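Long-range contact in glucoamylase (Thermoanaerobacterium thermosaccharolyticum, PDB 1LF6), which hydrolyses terminal alpha-1,4-linked glucose from the non-reducing ends of starch-like chains, releasing beta-D-glucose: residues A[340-345]-A[376-381]. Sequence-based numbering, arbitrary orientation.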
loop_
_atom_site.group_PDB
_atom_site.type_symbol
_atom_site.label_atom_id
_atom_site.label_comp_id
_atom_site.label_asym_id
_atom_site.label_seq_id
_atom_site.Cartn_x
_atom_site.Cartn_y
_atom_site.Cartn_z
ATOM N N VAL A 340 5.201 -9.343 -0.808
ATOM C CA VAL A 340 4.078 -10.087 -0.257
ATOM C C VAL A 340 4.446 -10.654 1.102
ATOM O O VAL A 340 5.411 -11.407 1.229
ATOM C CB VAL A 340 3.669 -11.270 -1.189
ATOM C CG1 VAL A 340 2.442 -11.987 -0.620
ATOM C CG2 VAL A 340 3.376 -10.760 -2.594
ATOM N N TRP A 341 3.685 -10.268 2.117
ATOM C CA TRP A 341 3.888 -10.762 3.478
ATOM C C TRP A 341 2.702 -11.646 3.826
ATOM O O TRP A 341 1.545 -11.256 3.654
ATOM C CB TRP A 341 3.932 -9.615 4.487
ATOM C CG TRP A 341 5.264 -8.947 4.661
ATOM C CD1 TRP A 341 6.221 -9.249 5.595
ATOM C CD2 TRP A 341 5.747 -7.806 3.945
ATOM N NE1 TRP A 341 7.263 -8.354 5.510
ATOM C CE2 TRP A 341 7.001 -7.459 4.506
ATOM C CE3 TRP A 341 5.241 -7.036 2.884
ATOM C CZ2 TRP A 341 7.756 -6.373 4.042
ATOM C CZ3 TRP A 341 5.991 -5.957 2.423
ATOM C CH2 TRP A 341 7.238 -5.635 3.005
ATOM N N SER A 342 3.002 -12.838 4.316
ATOM C CA SER A 342 1.980 -13.778 4.718
ATOM C C SER A 342 1.014 -13.124 5.713
ATOM O O SER A 342 -0.207 -13.324 5.637
ATOM C CB SER A 342 2.649 -14.998 5.353
ATOM O OG SER A 342 1.714 -15.822 6.012
ATOM N N ARG A 343 1.569 -12.337 6.636
ATOM C CA ARG A 343 0.770 -11.663 7.656
ATOM C C ARG A 343 -0.224 -10.698 7.018
ATOM O O ARG A 343 -1.433 -10.826 7.213
ATOM C CB ARG A 343 1.694 -10.923 8.644
ATOM C CG ARG A 343 0.973 -10.034 9.662
ATOM C CD ARG A 343 1.954 -9.370 10.632
ATOM N NE ARG A 343 3.159 -8.896 9.946
ATOM C CZ ARG A 343 4.330 -9.522 9.969
ATOM N NH1 ARG A 343 4.473 -10.649 10.655
ATOM N NH2 ARG A 343 5.353 -9.029 9.292
ATOM N N ASP A 344 0.280 -9.746 6.245
ATOM C CA ASP A 344 -0.597 -8.779 5.595
ATOM C C ASP A 344 -1.621 -9.464 4.694
ATOM O O ASP A 344 -2.795 -9.109 4.702
ATOM C CB ASP A 344 0.228 -7.767 4.788
ATOM C CG ASP A 344 1.141 -6.928 5.672
ATOM O OD1 ASP A 344 1.119 -5.684 5.559
ATOM O OD2 ASP A 344 1.874 -7.519 6.485
ATOM N N LEU A 345 -1.174 -10.452 3.925
ATOM C CA LEU A 345 -2.059 -11.178 3.018
ATOM C C LEU A 345 -3.194 -11.840 3.804
ATOM O O LEU A 345 -4.355 -11.814 3.392
ATOM C CB LEU A 345 -1.249 -12.228 2.247
ATOM C CG LEU A 345 -1.903 -12.998 1.096
ATOM C CD1 LEU A 345 -2.454 -12.023 0.062
ATOM C CD2 LEU A 345 -0.870 -13.919 0.456
ATOM N N GLY A 376 8.945 -24.914 1.382
ATOM C CA GLY A 376 8.758 -25.801 2.517
ATOM C C GLY A 376 8.476 -24.999 3.775
ATOM O O GLY A 376 8.488 -25.523 4.890
ATOM N N MET A 377 8.214 -23.714 3.587
ATOM C CA MET A 377 7.931 -22.825 4.701
ATOM C C MET A 377 7.640 -21.432 4.156
ATOM O O MET A 377 7.738 -21.203 2.952
ATOM C CB MET A 377 9.130 -22.829 5.664
ATOM C CG MET A 377 9.697 -21.475 6.011
ATOM S SD MET A 377 10.778 -20.784 4.755
ATOM C CE MET A 377 11.952 -19.976 5.828
ATOM N N ILE A 378 7.259 -20.508 5.032
ATOM C CA ILE A 378 6.968 -19.146 4.596
ATOM C C ILE A 378 8.137 -18.209 4.904
ATOM O O ILE A 378 8.444 -17.948 6.069
ATOM C CB ILE A 378 5.709 -18.577 5.300
ATOM C CG1 ILE A 378 4.471 -19.416 4.936
ATOM C CG2 ILE A 378 5.499 -17.112 4.893
ATOM C CD1 ILE A 378 4.087 -19.346 3.470
ATOM N N PRO A 379 8.809 -17.694 3.865
ATOM C CA PRO A 379 9.931 -16.779 4.129
ATOM C C PRO A 379 9.413 -15.430 4.645
ATOM O O PRO A 379 8.233 -15.118 4.470
ATOM C CB PRO A 379 10.629 -16.680 2.770
ATOM C CG PRO A 379 9.516 -16.912 1.794
ATOM C CD PRO A 379 8.685 -18.001 2.431
ATOM N N GLN A 380 10.280 -14.647 5.291
ATOM C CA GLN A 380 9.884 -13.350 5.839
ATOM C C GLN A 380 8.899 -12.670 4.896
ATOM O O GLN A 380 7.837 -12.222 5.313
ATOM C CB GLN A 380 11.100 -12.444 6.061
ATOM C CG GLN A 380 10.733 -11.083 6.652
ATOM C CD GLN A 380 11.935 -10.296 7.163
ATOM O OE1 GLN A 380 11.812 -9.162 7.570
ATOM N NE2 GLN A 380 13.088 -10.900 7.141
ATOM N N ASN A 381 9.271 -12.611 3.622
ATOM C CA ASN A 381 8.428 -12.039 2.587
ATOM C C ASN A 381 8.938 -12.529 1.239
ATOM O O ASN A 381 10.029 -13.094 1.147
ATOM C CB ASN A 381 8.416 -10.500 2.659
ATOM C CG ASN A 381 9.811 -9.893 2.669
ATOM O OD1 ASN A 381 10.024 -8.811 3.214
ATOM N ND2 ASN A 381 10.759 -10.578 2.057
HETATM O O HOH W 1 5.715 -14.046 3.873
#
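Water 1 bridges the two backbones: it donates to Pro379 O at 2.8 Å and accepts from Ser342 N at 3.0 Å, an amide in the first turn of helix 342-355. Beside this bridge, Asn381 CB sits over one face of the Trp341 indole, 3.7 Å from the centroid of the five-membered ring and 8° off its normal, a CH-pi contact. With CG between the backbone N and carbonyl carbon (chi1 52°), the Asn381 side chain runs alongside the indole and points the same way, its amide plane turned 80° from the ring. Gln380 O approaches Trp341 CD1 obliquely at 3.4 Å. In the (alpha/alpha) barrel of this family 15 hydrolase, the loop after helix 358-375 meets the start of helix 342-355 beside the probable active site: Trp341 NE1 hydrogen-bonds Glu438 OE2, the probable proton donor. An alanine at Trp341 would probably leave Glu438 without this N-H and open a gap beneath Asn381 CB. Nearer helix 358-375, Ile378 CG2, anti to its backbone N, meets Ser342 CB at 3.6 Å, while Ser342 OG is hydrogen-bonded to Glu397 O. Leu421 and Val372 pack against the Ile378 side chain.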